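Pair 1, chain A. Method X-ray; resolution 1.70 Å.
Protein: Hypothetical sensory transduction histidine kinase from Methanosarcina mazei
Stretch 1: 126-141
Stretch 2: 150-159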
# COMPACT_ATOMS: atom_id res chain seq x y z
N ASP A 126 10.14 -6.90 -5.06
CA ASP A 126 10.40 -5.85 -4.11
C ASP A 126 9.82 -6.07 -2.72
O ASP A 126 10.35 -5.54 -1.79
CB ASP A 126 9.80 -4.54 -4.61
CG ASP A 126 10.59 -3.95 -5.74
OD1 ASP A 126 11.77 -4.38 -5.94
OD2 ASP A 126 10.02 -3.06 -6.42
N TYR A 127 8.70 -6.75 -2.59
CA TYR A 127 8.17 -6.88 -1.23
C TYR A 127 9.22 -7.51 -0.30
O TYR A 127 9.19 -7.30 0.95
CB TYR A 127 6.89 -7.72 -1.22
CG TYR A 127 7.09 -9.25 -1.39
CD1 TYR A 127 7.13 -10.08 -0.32
CD2 TYR A 127 7.18 -9.83 -2.67
CE1 TYR A 127 7.26 -11.42 -0.47
CE2 TYR A 127 7.31 -11.21 -2.83
CZ TYR A 127 7.36 -12.00 -1.72
OH TYR A 127 7.48 -13.36 -1.84
N TYR A 128 10.09 -8.34 -0.87
CA TYR A 128 11.15 -9.01 -0.07
C TYR A 128 12.47 -8.35 -0.31
O TYR A 128 13.20 -8.11 0.63
CB TYR A 128 11.28 -10.51 -0.44
CG TYR A 128 12.15 -11.36 0.46
CD1 TYR A 128 11.57 -12.27 1.34
CD2 TYR A 128 13.53 -11.35 0.36
CE1 TYR A 128 12.34 -13.11 2.14
CE2 TYR A 128 14.31 -12.14 1.17
CZ TYR A 128 13.73 -13.03 2.04
OH TYR A 128 14.50 -13.89 2.81
N GLN A 129 12.79 -8.06 -1.58
CA GLN A 129 14.13 -7.53 -1.91
C GLN A 129 14.33 -6.10 -1.41
O GLN A 129 15.44 -5.72 -1.05
CB GLN A 129 14.40 -7.60 -3.42
CG GLN A 129 14.54 -9.04 -3.98
CD GLN A 129 15.63 -9.83 -3.29
OE1 GLN A 129 16.74 -9.38 -3.22
NE2 GLN A 129 15.32 -11.02 -2.79
N LEU A 130 13.29 -5.29 -1.36
CA LEU A 130 13.54 -3.92 -0.87
C LEU A 130 13.90 -3.89 0.61
O LEU A 130 14.87 -3.24 1.01
CB LEU A 130 12.40 -2.94 -1.18
CG LEU A 130 12.24 -2.42 -2.61
CD1 LEU A 130 11.07 -1.40 -2.65
CD2 LEU A 130 13.56 -1.79 -3.12
N PRO A 131 13.13 -4.57 1.47
CA PRO A 131 13.60 -4.61 2.85
C PRO A 131 14.97 -5.24 3.02
O PRO A 131 15.72 -4.84 3.92
CB PRO A 131 12.57 -5.51 3.56
CG PRO A 131 11.31 -5.29 2.79
CD PRO A 131 11.73 -5.04 1.34
N LYS A 132 15.27 -6.27 2.24
CA LYS A 132 16.58 -6.93 2.34
C LYS A 132 17.76 -5.98 2.03
O LYS A 132 18.77 -5.99 2.74
CB LYS A 132 16.68 -8.10 1.40
CG LYS A 132 17.97 -8.88 1.53
CD LYS A 132 17.97 -10.11 0.65
CE LYS A 132 19.38 -10.72 0.79
NZ LYS A 132 19.46 -12.12 0.43
N THR A 133 17.62 -5.16 0.99
CA THR A 133 18.76 -4.34 0.53
C THR A 133 18.79 -3.00 1.25
O THR A 133 19.85 -2.41 1.45
CB THR A 133 18.73 -4.19 -1.01
OG1 THR A 133 17.51 -3.55 -1.41
CG2 THR A 133 18.80 -5.54 -1.70
N THR A 134 17.62 -2.51 1.69
CA THR A 134 17.57 -1.24 2.37
C THR A 134 17.60 -1.34 3.89
O THR A 134 17.92 -0.36 4.58
CB THR A 134 16.35 -0.38 1.97
OG1 THR A 134 15.16 -0.95 2.52
CG2 THR A 134 16.23 -0.18 0.44
N GLY A 135 17.21 -2.51 4.41
CA GLY A 135 17.00 -2.68 5.83
C GLY A 135 15.87 -1.84 6.39
O GLY A 135 15.78 -1.72 7.59
N LYS A 136 14.97 -1.28 5.56
CA LYS A 136 13.90 -0.44 6.07
C LYS A 136 12.44 -1.02 5.86
O LYS A 136 12.22 -1.78 4.95
CB LYS A 136 13.98 0.93 5.42
CG LYS A 136 15.35 1.66 5.69
CD LYS A 136 15.16 2.85 6.67
CE LYS A 136 16.51 3.35 7.31
NZ LYS A 136 16.35 4.71 7.89
N ASP A 137 11.48 -0.68 6.70
CA ASP A 137 10.05 -0.97 6.41
C ASP A 137 9.67 -0.42 5.03
O ASP A 137 10.03 0.74 4.70
CB ASP A 137 9.17 -0.32 7.50
CG ASP A 137 9.58 -0.77 8.85
OD1 ASP A 137 9.72 -2.00 9.01
OD2 ASP A 137 9.88 0.09 9.74
N THR A 138 8.94 -1.18 4.23
CA THR A 138 8.57 -0.77 2.87
C THR A 138 7.09 -0.92 2.60
O THR A 138 6.42 -1.69 3.28
CB THR A 138 9.38 -1.56 1.85
OG1 THR A 138 8.91 -2.92 1.78
CG2 THR A 138 10.81 -1.58 2.30
N LEU A 139 6.60 -0.16 1.63
CA LEU A 139 5.27 -0.25 1.15
C LEU A 139 5.40 -0.33 -0.37
O LEU A 139 6.00 0.57 -1.02
CB LEU A 139 4.49 0.98 1.59
CG LEU A 139 3.13 1.17 1.02
CD1 LEU A 139 2.14 0.12 1.52
CD2 LEU A 139 2.63 2.58 1.44
N THR A 140 4.85 -1.41 -0.94
CA THR A 140 4.91 -1.57 -2.42
C THR A 140 3.99 -0.54 -3.09
O THR A 140 3.05 0.05 -2.51
CB THR A 140 4.38 -2.98 -2.84
OG1 THR A 140 2.97 -3.05 -2.55
CG2 THR A 140 5.21 -4.08 -2.13
N GLU A 141 4.21 -0.41 -4.39
CA GLU A 141 3.23 0.30 -5.20
C GLU A 141 2.00 -0.63 -5.29
O GLU A 141 2.17 -1.83 -5.19
CB GLU A 141 3.89 0.62 -6.55
CG GLU A 141 4.67 2.02 -6.34
CD GLU A 141 3.71 3.24 -6.05
OE1 GLU A 141 3.11 3.63 -7.07
OE2 GLU A 141 3.56 3.83 -4.87
N MSE A 150 -4.47 -4.32 -4.31
CA MSE A 150 -3.89 -4.27 -2.98
C MSE A 150 -2.53 -3.59 -2.94
O MSE A 150 -1.94 -3.20 -3.96
CB MSE A 150 -3.75 -5.69 -2.43
CG MSE A 150 -2.83 -6.55 -3.25
SE MSE A 150 -2.83 -8.44 -2.52
CE MSE A 150 -4.54 -8.98 -3.19
N VAL A 151 -2.09 -3.39 -1.70
CA VAL A 151 -0.70 -3.00 -1.47
C VAL A 151 -0.13 -3.89 -0.37
O VAL A 151 -0.88 -4.43 0.43
CB VAL A 151 -0.67 -1.50 -1.06
CG1 VAL A 151 -1.30 -1.21 0.32
CG2 VAL A 151 0.68 -0.90 -1.30
N SER A 152 1.20 -4.00 -0.33
CA SER A 152 1.84 -4.80 0.71
C SER A 152 2.73 -3.96 1.58
O SER A 152 3.47 -3.13 1.05
CB SER A 152 2.73 -5.87 -0.01
OG SER A 152 3.10 -6.82 0.96
N TYR A 153 2.69 -4.22 2.88
CA TYR A 153 3.59 -3.57 3.84
C TYR A 153 4.58 -4.64 4.30
O TYR A 153 4.15 -5.71 4.72
CB TYR A 153 2.82 -3.11 5.09
CG TYR A 153 1.77 -2.01 4.88
CD1 TYR A 153 2.06 -0.69 5.26
CD2 TYR A 153 0.54 -2.29 4.27
CE1 TYR A 153 1.12 0.30 5.08
CE2 TYR A 153 -0.41 -1.27 4.05
CZ TYR A 153 -0.08 0.02 4.49
OH TYR A 153 -1.00 1.03 4.29
N ASP A 154 5.88 -4.33 4.31
CA ASP A 154 6.85 -5.37 4.66
C ASP A 154 7.89 -4.79 5.60
O ASP A 154 8.37 -3.70 5.37
CB ASP A 154 7.54 -5.92 3.42
CG ASP A 154 6.55 -6.49 2.44
OD1 ASP A 154 6.14 -7.65 2.66
OD2 ASP A 154 6.07 -5.76 1.50
N SER A 155 8.24 -5.56 6.61
CA SER A 155 9.29 -5.09 7.58
C SER A 155 10.35 -6.15 7.74
O SER A 155 10.06 -7.34 7.80
CB SER A 155 8.69 -4.89 8.99
OG SER A 155 7.80 -3.82 9.03
N PRO A 156 11.62 -5.72 7.75
CA PRO A 156 12.69 -6.66 7.90
C PRO A 156 12.78 -7.23 9.33
O PRO A 156 12.56 -6.51 10.30
CB PRO A 156 13.96 -5.82 7.54
CG PRO A 156 13.57 -4.40 7.96
CD PRO A 156 12.09 -4.31 7.56
N ILE A 157 13.18 -8.51 9.41
CA ILE A 157 13.39 -9.27 10.68
C ILE A 157 14.90 -9.34 10.83
O ILE A 157 15.59 -9.90 9.95
CB ILE A 157 12.91 -10.67 10.55
CG1 ILE A 157 11.35 -10.64 10.32
CG2 ILE A 157 13.21 -11.44 11.82
CD1 ILE A 157 10.76 -12.15 10.00
N PHE A 158 15.41 -8.71 11.87
CA PHE A 158 16.91 -8.69 12.08
C PHE A 158 17.19 -9.54 13.28
O PHE A 158 16.66 -9.25 14.39
CB PHE A 158 17.40 -7.27 12.32
CG PHE A 158 17.45 -6.46 11.11
CD1 PHE A 158 18.55 -6.60 10.24
CD2 PHE A 158 16.48 -5.50 10.82
CE1 PHE A 158 18.66 -5.80 9.04
CE2 PHE A 158 16.61 -4.69 9.62
CZ PHE A 158 17.68 -4.91 8.73
N LYS A 159 18.02 -10.56 13.09
CA LYS A 159 18.41 -11.51 14.17
C LYS A 159 19.95 -11.49 14.20
O LYS A 159 20.59 -11.58 13.13
CB LYS A 159 17.95 -12.93 13.83
CG LYS A 159 16.45 -13.10 13.90
CD LYS A 159 15.98 -14.44 13.25
CE LYS A 159 16.16 -15.55 14.20
NZ LYS A 159 15.46 -16.77 13.67

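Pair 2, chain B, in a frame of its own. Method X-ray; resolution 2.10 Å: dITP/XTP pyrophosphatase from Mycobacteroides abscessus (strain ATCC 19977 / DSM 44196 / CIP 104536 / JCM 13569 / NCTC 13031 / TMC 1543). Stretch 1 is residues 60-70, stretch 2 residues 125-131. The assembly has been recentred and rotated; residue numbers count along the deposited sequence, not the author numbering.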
# COMPACT_ATOMS: atom_id res chain seq x y z
N GLY B 60 -21.59 15.45 -0.55
CA GLY B 60 -23.04 15.48 -0.47
C GLY B 60 -23.54 16.17 0.79
O GLY B 60 -24.47 16.98 0.74
N VAL B 61 -22.95 15.83 1.94
CA VAL B 61 -23.33 16.50 3.18
C VAL B 61 -23.01 17.99 3.09
O VAL B 61 -23.79 18.85 3.52
CB VAL B 61 -22.62 15.85 4.39
CG1 VAL B 61 -23.01 16.56 5.69
CG2 VAL B 61 -22.96 14.36 4.46
N LYS B 62 -21.85 18.32 2.52
CA LYS B 62 -21.38 19.70 2.47
C LYS B 62 -22.38 20.61 1.76
O LYS B 62 -22.58 21.76 2.17
CB LYS B 62 -20.02 19.75 1.77
CG LYS B 62 -19.52 21.12 1.38
CD LYS B 62 -18.11 20.98 0.77
CE LYS B 62 -17.66 22.22 0.01
NZ LYS B 62 -16.32 22.72 0.48
N HIS B 63 -23.03 20.10 0.70
CA HIS B 63 -23.92 20.92 -0.11
C HIS B 63 -25.38 20.87 0.32
O HIS B 63 -26.17 21.68 -0.16
CB HIS B 63 -23.81 20.52 -1.58
CG HIS B 63 -22.52 20.94 -2.21
ND1 HIS B 63 -21.45 20.08 -2.36
CD2 HIS B 63 -22.10 22.15 -2.65
CE1 HIS B 63 -20.44 20.73 -2.91
NE2 HIS B 63 -20.81 21.99 -3.09
N THR B 64 -25.77 19.92 1.17
CA THR B 64 -27.18 19.75 1.52
C THR B 64 -27.48 19.74 3.01
O THR B 64 -28.64 19.99 3.39
CB THR B 64 -27.73 18.46 0.91
OG1 THR B 64 -27.16 17.34 1.60
CG2 THR B 64 -27.41 18.36 -0.60
N GLY B 65 -26.50 19.45 3.87
CA GLY B 65 -26.75 19.23 5.27
C GLY B 65 -27.44 17.93 5.61
O GLY B 65 -27.66 17.66 6.79
N LEU B 66 -27.74 17.11 4.60
CA LEU B 66 -28.33 15.80 4.80
C LEU B 66 -27.25 14.74 4.96
O LEU B 66 -26.15 14.86 4.42
CB LEU B 66 -29.22 15.43 3.60
CG LEU B 66 -30.32 16.45 3.26
CD1 LEU B 66 -31.02 16.08 1.95
CD2 LEU B 66 -31.29 16.54 4.41
N ALA B 67 -27.58 13.70 5.72
CA ALA B 67 -26.78 12.49 5.68
C ALA B 67 -26.68 12.02 4.24
O ALA B 67 -27.63 12.14 3.46
CB ALA B 67 -27.41 11.43 6.58
N CYS B 68 -25.51 11.54 3.85
CA CYS B 68 -25.27 11.22 2.46
C CYS B 68 -24.63 9.85 2.36
O CYS B 68 -23.65 9.57 3.04
CB CYS B 68 -24.38 12.26 1.76
SG CYS B 68 -24.02 11.75 0.07
N VAL B 69 -25.21 9.00 1.53
CA VAL B 69 -24.65 7.70 1.18
C VAL B 69 -24.11 7.80 -0.24
O VAL B 69 -24.81 8.27 -1.15
CB VAL B 69 -25.70 6.58 1.28
CG1 VAL B 69 -25.15 5.29 0.70
CG2 VAL B 69 -26.13 6.38 2.70
N ALA B 70 -22.88 7.34 -0.44
CA ALA B 70 -22.26 7.34 -1.76
C ALA B 70 -21.65 5.97 -2.00
O ALA B 70 -21.28 5.27 -1.06
CB ALA B 70 -21.17 8.41 -1.89
N CYS B 125 -19.26 1.50 -0.08
CA CYS B 125 -20.38 2.35 0.29
C CYS B 125 -19.96 3.18 1.49
O CYS B 125 -19.46 2.62 2.48
CB CYS B 125 -21.62 1.54 0.66
SG CYS B 125 -22.61 0.98 -0.73
N ALA B 126 -20.17 4.49 1.42
CA ALA B 126 -19.84 5.36 2.54
C ALA B 126 -21.07 6.12 3.03
O ALA B 126 -21.98 6.44 2.25
CB ALA B 126 -18.74 6.36 2.17
N LEU B 127 -21.10 6.36 4.34
CA LEU B 127 -22.10 7.21 4.95
C LEU B 127 -21.39 8.30 5.74
O LEU B 127 -20.49 8.00 6.53
CB LEU B 127 -23.03 6.43 5.89
CG LEU B 127 -23.90 7.30 6.82
CD1 LEU B 127 -25.00 8.02 6.07
CD2 LEU B 127 -24.46 6.49 7.99
N VAL B 128 -21.79 9.54 5.51
CA VAL B 128 -21.35 10.68 6.32
C VAL B 128 -22.60 11.37 6.83
O VAL B 128 -23.53 11.63 6.05
CB VAL B 128 -20.46 11.65 5.53
CG1 VAL B 128 -20.06 12.83 6.39
CG2 VAL B 128 -19.22 10.94 4.99
N THR B 129 -22.66 11.59 8.11
CA THR B 129 -23.83 12.17 8.74
C THR B 129 -23.69 13.68 8.80
O THR B 129 -22.59 14.22 8.65
CB THR B 129 -24.00 11.60 10.15
OG1 THR B 129 -22.93 12.06 10.98
CG2 THR B 129 -24.04 10.07 10.11
N PRO B 130 -24.79 14.40 9.02
CA PRO B 130 -24.69 15.86 9.16
C PRO B 130 -23.74 16.28 10.28
O PRO B 130 -23.13 17.36 10.20
CB PRO B 130 -26.14 16.28 9.45
CG PRO B 130 -26.98 15.20 8.89
CD PRO B 130 -26.19 13.94 9.10
N GLU B 131 -23.63 15.49 11.34
CA GLU B 131 -22.75 15.82 12.45
C GLU B 131 -21.28 15.51 12.17
O GLU B 131 -20.43 15.81 13.01
CB GLU B 131 -23.20 15.08 13.71
CG GLU B 131 -24.64 15.40 14.16
CD GLU B 131 -25.71 14.67 13.35
OE1 GLU B 131 -25.35 13.78 12.55
OE2 GLU B 131 -26.91 14.97 13.52

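In both pairs a glycine follows the last residue of a helix, the chain turns, and the strand that follows runs antiparallel to a strand of the second stretch. Fourteen central residues superpose with an RMSD of 0.9 Å, and the match extends from Leu A130 and Gly B60 in the helices to Ile A157 and Glu B131 in the second stretches.

The turn is nearly identical. Gly A135 and Gly B65 leave the helix with positive phi (64° and 72°), a conformation that favours glycine. The preceding threonines match closely, and each is a p rotamer whose hydroxyl both donates and accepts a hydrogen bond, tying the end of the helix to the turn. Thr A134 OG1 donates to Leu A130 O (2.8 Å) and accepts from Lys A136 N (3.1 Å); Thr B64 OG1 donates to Gly B60 O (2.8 Å) and accepts from Leu B66 N (3.1 Å). A short hydroxyl-bearing side chain is well suited to satisfying both backbone groups.

The strands share a register. Thr A138 pairs with Asp A154 as Cys B68 pairs with Val B128, through two backbone hydrogen bonds each: Thr A138 N to Asp A154 O (2.8 Å) and Asp A154 N to Thr A138 O (2.9 Å), against Cys B68 N to Val B128 O (3.0 Å) and Val B128 N to Cys B68 O (3.1 Å). Two residues on, the pairs diverge. Ala B70 and Ala B126 form another two-bond pair, with Ala B126 N reaching Ala B70 O at 2.8 Å. In pair 1, Thr A140 N still donates to Ser A152 O (3.0 Å), but Ser A152 N is received by the side-chain oxygen Thr A140 OG1 (3.0 Å). The threonine hydroxyl thus takes the role of a backbone carbonyl, which alanine leaves to the main chain.

In the helix, Pro A131 matches Val B61, and in both the CA-to-CB bond points toward the second stretch. Pro A131 CG lies 3.9 Å from Asp A154 CB, so the aspartate offers its aliphatic carbon to the ring. In pair 2 the contact is between branched side chains, Val B61 CG2 and Val B128 CG1 (3.8 Å). A proline ring or a branched valine presents apolar carbons toward the strand, where the CB of Asp A154 or the CG1 of Val B128 can meet them.

On the face bearing Leu A139 and Tyr A153, Leu A139 CD1 sits over the tyrosine ring, 3.6 Å from the centroid of Tyr A153 and 7° off its normal, a CH-pi contact for which a flat ring is ideal. Val B69 and Leu B127 fill the matched places with aliphatic packing, CG2 of Val B69 to CD1 of Leu B127 at 3.9 Å.

Just before the first bridged pair, Asp A137 and Ser A155 meet through a hydrogen bond from Ser A155 OG to Asp A137 OD1 (2.6 Å). Ala B67 at the first position instead packs its methyl against a proline, Ala B67 CB to Pro B130 CD at 3.8 Å. Proline is common to both pairs here: the glycine carbonyl approaches its ring, Gly A135 O to Pro A156 CG at 3.5 Å and Gly B65 O to Pro B130 CG at 3.3 Å.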